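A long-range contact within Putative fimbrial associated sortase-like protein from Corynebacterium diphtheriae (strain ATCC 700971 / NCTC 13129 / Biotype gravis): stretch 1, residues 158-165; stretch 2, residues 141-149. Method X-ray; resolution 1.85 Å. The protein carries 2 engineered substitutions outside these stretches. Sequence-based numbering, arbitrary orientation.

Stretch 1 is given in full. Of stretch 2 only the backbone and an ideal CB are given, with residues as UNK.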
# COMPACT_ATOMS: atom_id res chain seq x y z
N LYS A 158 -22.12 3.24 -9.68
CA LYS A 158 -22.32 4.64 -9.92
C LYS A 158 -21.61 5.43 -8.82
O LYS A 158 -21.71 5.10 -7.65
CB LYS A 158 -23.80 5.00 -10.00
CG LYS A 158 -24.07 6.44 -10.38
CD LYS A 158 -25.59 6.73 -10.45
CE LYS A 158 -25.83 8.19 -10.80
NZ LYS A 158 -27.28 8.56 -10.85
N TYR A 159 -20.89 6.44 -9.24
CA TYR A 159 -20.22 7.36 -8.34
C TYR A 159 -20.67 8.76 -8.68
O TYR A 159 -21.09 9.03 -9.82
CB TYR A 159 -18.70 7.24 -8.49
CG TYR A 159 -18.20 5.93 -7.93
CD1 TYR A 159 -17.69 5.87 -6.64
CD2 TYR A 159 -18.29 4.74 -8.67
CE1 TYR A 159 -17.28 4.67 -6.08
CE2 TYR A 159 -17.89 3.52 -8.11
CZ TYR A 159 -17.38 3.50 -6.82
OH TYR A 159 -16.99 2.33 -6.22
N GLU A 160 -20.57 9.67 -7.70
CA GLU A 160 -20.92 11.06 -7.91
C GLU A 160 -19.78 11.97 -7.45
O GLU A 160 -19.28 11.82 -6.35
CB GLU A 160 -22.23 11.33 -7.15
CG GLU A 160 -22.52 12.78 -6.87
CD GLU A 160 -23.86 12.98 -6.15
OE1 GLU A 160 -24.81 12.18 -6.36
OE2 GLU A 160 -23.93 13.95 -5.38
N VAL A 161 -19.40 12.94 -8.29
CA VAL A 161 -18.23 13.78 -8.02
C VAL A 161 -18.47 14.68 -6.82
O VAL A 161 -19.52 15.30 -6.73
CB VAL A 161 -17.86 14.67 -9.24
CG1 VAL A 161 -16.69 15.60 -8.91
CG2 VAL A 161 -17.50 13.79 -10.44
N ASP A 162 -17.50 14.71 -5.92
CA ASP A 162 -17.60 15.53 -4.69
C ASP A 162 -16.38 16.42 -4.42
O ASP A 162 -16.42 17.21 -3.48
CB ASP A 162 -17.91 14.66 -3.46
CG ASP A 162 -16.84 13.60 -3.19
OD1 ASP A 162 -15.66 13.93 -3.08
OD2 ASP A 162 -17.20 12.42 -3.09
N ALA A 163 -15.32 16.32 -5.22
CA ALA A 163 -14.13 17.15 -5.03
C ALA A 163 -13.29 17.19 -6.31
O ALA A 163 -13.16 16.20 -7.05
CB ALA A 163 -13.30 16.68 -3.85
N ILE A 164 -12.76 18.37 -6.56
CA ILE A 164 -11.99 18.69 -7.75
C ILE A 164 -10.80 19.50 -7.26
O ILE A 164 -10.99 20.59 -6.75
CB ILE A 164 -12.82 19.48 -8.76
CG1 ILE A 164 -13.97 18.63 -9.29
CG2 ILE A 164 -11.95 19.94 -9.93
CD1 ILE A 164 -14.97 19.39 -10.14
N ASN A 165 -9.59 18.96 -7.38
CA ASN A 165 -8.38 19.59 -6.85
C ASN A 165 -7.26 19.54 -7.88
O ASN A 165 -7.09 18.53 -8.55
CB ASN A 165 -7.94 18.86 -5.56
CG ASN A 165 -8.88 19.12 -4.39
OD1 ASN A 165 -8.90 20.22 -3.84
ND2 ASN A 165 -9.69 18.11 -4.02
N UNK A 141 -13.63 19.52 -17.31
CA UNK A 141 -14.99 20.03 -17.49
C UNK A 141 -16.04 19.26 -16.68
O UNK A 141 -17.21 19.61 -16.69
CB UNK A 141 -15.36 19.98 -18.97
N UNK A 142 -15.60 18.24 -15.95
CA UNK A 142 -16.45 17.52 -15.05
C UNK A 142 -16.70 18.45 -13.84
O UNK A 142 -15.79 19.10 -13.33
CB UNK A 142 -15.82 16.19 -14.64
N UNK A 143 -17.96 18.52 -13.43
CA UNK A 143 -18.37 19.32 -12.28
C UNK A 143 -18.84 18.47 -11.08
O UNK A 143 -19.19 17.29 -11.22
CB UNK A 143 -19.49 20.27 -12.70
N UNK A 144 -18.89 19.13 -9.92
CA UNK A 144 -19.46 18.59 -8.70
C UNK A 144 -20.85 18.02 -9.00
O UNK A 144 -21.63 18.60 -9.78
CB UNK A 144 -19.53 19.66 -7.61
N UNK A 145 -21.11 16.86 -8.40
CA UNK A 145 -22.35 16.08 -8.60
C UNK A 145 -22.48 15.33 -9.93
O UNK A 145 -23.44 14.58 -10.08
CB UNK A 145 -23.55 17.02 -8.47
N UNK A 146 -21.55 15.50 -10.88
CA UNK A 146 -21.65 14.73 -12.13
C UNK A 146 -21.53 13.23 -11.83
O UNK A 146 -20.83 12.85 -10.90
CB UNK A 146 -20.57 15.16 -13.12
N UNK A 147 -22.23 12.38 -12.58
CA UNK A 147 -22.10 10.94 -12.36
C UNK A 147 -20.94 10.30 -13.15
O UNK A 147 -20.59 10.75 -14.26
CB UNK A 147 -23.41 10.25 -12.74
N UNK A 148 -20.39 9.26 -12.57
CA UNK A 148 -19.36 8.41 -13.18
C UNK A 148 -19.83 6.98 -13.03
O UNK A 148 -20.22 6.59 -11.92
CB UNK A 148 -17.99 8.62 -12.54
N UNK A 149 -19.83 6.20 -14.12
CA UNK A 149 -20.28 4.81 -14.09
C UNK A 149 -19.12 3.86 -14.40
O UNK A 149 -18.48 4.02 -15.44
CB UNK A 149 -21.42 4.60 -15.09

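Position 141 has nothing of stretch 1 within 5.5 Å of its ideal CB, and CA-to-CB points away. Stretch 1 sets no preference; a polar residue would do. It is Asp141, which makes no contact here.

Position 142 points toward stretch 1. Its CB lies 5.1 Å from CG2 of Val161. A small or medium apolar side chain would suit. It is Val142, and its CG1 packs 3.6 Å from CG2 of Val161.

Position 143 points away, so almost any residue is possible. It is Lys143, first residue of a type II turn that ends at 146.

Position 144 also points away, yet its CB is 4.5 Å from O of Val161. A long side chain could fold back toward the strand, where N of Ile164 offers a donor. Gln, Glu or a long apolar residue are plausible. It is Glu144. With chi1 and chi2 both m, its end returns to the strand. A water joins the two stretches: it donates to Glu144 OE2 (3.1 Å) and accepts from Ile164 N (3.0 Å).

Position 145 has phi 74°, which favours Gly or Asn. The CB points away but is 4.4 Å from OE2 of Glu160, so a donor or a positive charge would also fit. It is His145. Its ND1 gives a weak hydrogen bond to Glu160 OE2 (3.3 Å), with the carboxylate oxygen at the ring edge. Its backbone N hydrogen-bonds to O of Val161 (2.8 Å).

Position 146 points sideways, with CB 4.3 Å from CG2 of Val161. Small or polar residues fit. It is Asp146. Its OD2 accepts from Lys143 N (2.9 Å), bracing the turn, and its backbone O accepts from Val161 N (3.0 Å).

Position 147 pairs with Glu160 at a non-hydrogen-bonded site. Its N need not donate to stretch 1, and phi is -88°, so proline is allowed; other residues would fit too. It is Pro147, whose CB meets CE of Lys158 at 3.9 Å.

Position 148 shares a sheet face with Tyr159. A beta-branched or other apolar residue suits. It is Ile148: CB lies 4.2 Å from Tyr159 CB, and CD1 reaches Val161 CG2 (3.7 Å). Ile148 N to Tyr159 O and Tyr159 N to Ile148 O are both 2.8 Å hydrogen bonds.

Position 149 pairs with Lys158, whose extended aliphatic chain invites a long or aromatic partner. It is Tyr149, its OH 3.6 Å from Lys158 CE.

Stretch 2 141-149: DVKEHDPIY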
# COMPACT_ATOMS: atom_id res chain seq x y z
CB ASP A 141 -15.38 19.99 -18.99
CG ASP A 141 -14.53 20.91 -19.85
OD1 ASP A 141 -13.91 21.86 -19.29
OD2 ASP A 141 -14.47 20.70 -21.11
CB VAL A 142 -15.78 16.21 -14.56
CG1 VAL A 142 -16.63 15.52 -13.53
CG2 VAL A 142 -15.49 15.27 -15.73
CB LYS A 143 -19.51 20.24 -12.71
CG LYS A 143 -19.10 21.29 -13.73
CD LYS A 143 -20.34 21.82 -14.47
CE LYS A 143 -20.39 23.33 -14.56
NZ LYS A 143 -19.24 23.97 -15.24
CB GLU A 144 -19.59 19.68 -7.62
CG GLU A 144 -18.28 20.31 -7.12
CD GLU A 144 -17.37 19.33 -6.39
OE1 GLU A 144 -17.84 18.22 -6.07
OE2 GLU A 144 -16.17 19.64 -6.15
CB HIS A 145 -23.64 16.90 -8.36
CG HIS A 145 -23.58 17.74 -7.14
ND1 HIS A 145 -23.60 17.21 -5.87
CD2 HIS A 145 -23.49 19.09 -6.98
CE1 HIS A 145 -23.51 18.19 -4.98
NE2 HIS A 145 -23.45 19.33 -5.63
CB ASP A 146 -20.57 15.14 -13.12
CG ASP A 146 -20.85 16.49 -13.81
OD1 ASP A 146 -21.91 17.16 -13.56
OD2 ASP A 146 -20.00 16.86 -14.66
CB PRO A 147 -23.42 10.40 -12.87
CG PRO A 147 -23.75 11.30 -14.01
CD PRO A 147 -23.31 12.66 -13.56
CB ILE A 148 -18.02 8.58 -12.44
CG1 ILE A 148 -17.49 10.02 -12.61
CG2 ILE A 148 -16.99 7.56 -12.91
CD1 ILE A 148 -16.46 10.39 -11.56
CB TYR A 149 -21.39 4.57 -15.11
CG TYR A 149 -22.59 5.49 -14.92
CD1 TYR A 149 -23.68 5.10 -14.18
CD2 TYR A 149 -22.58 6.77 -15.45
CE1 TYR A 149 -24.80 5.93 -14.02
CE2 TYR A 149 -23.67 7.62 -15.29
CZ TYR A 149 -24.78 7.21 -14.57
OH TYR A 149 -25.84 8.08 -14.39
O HOH W 1 -13.64 20.57 -4.64
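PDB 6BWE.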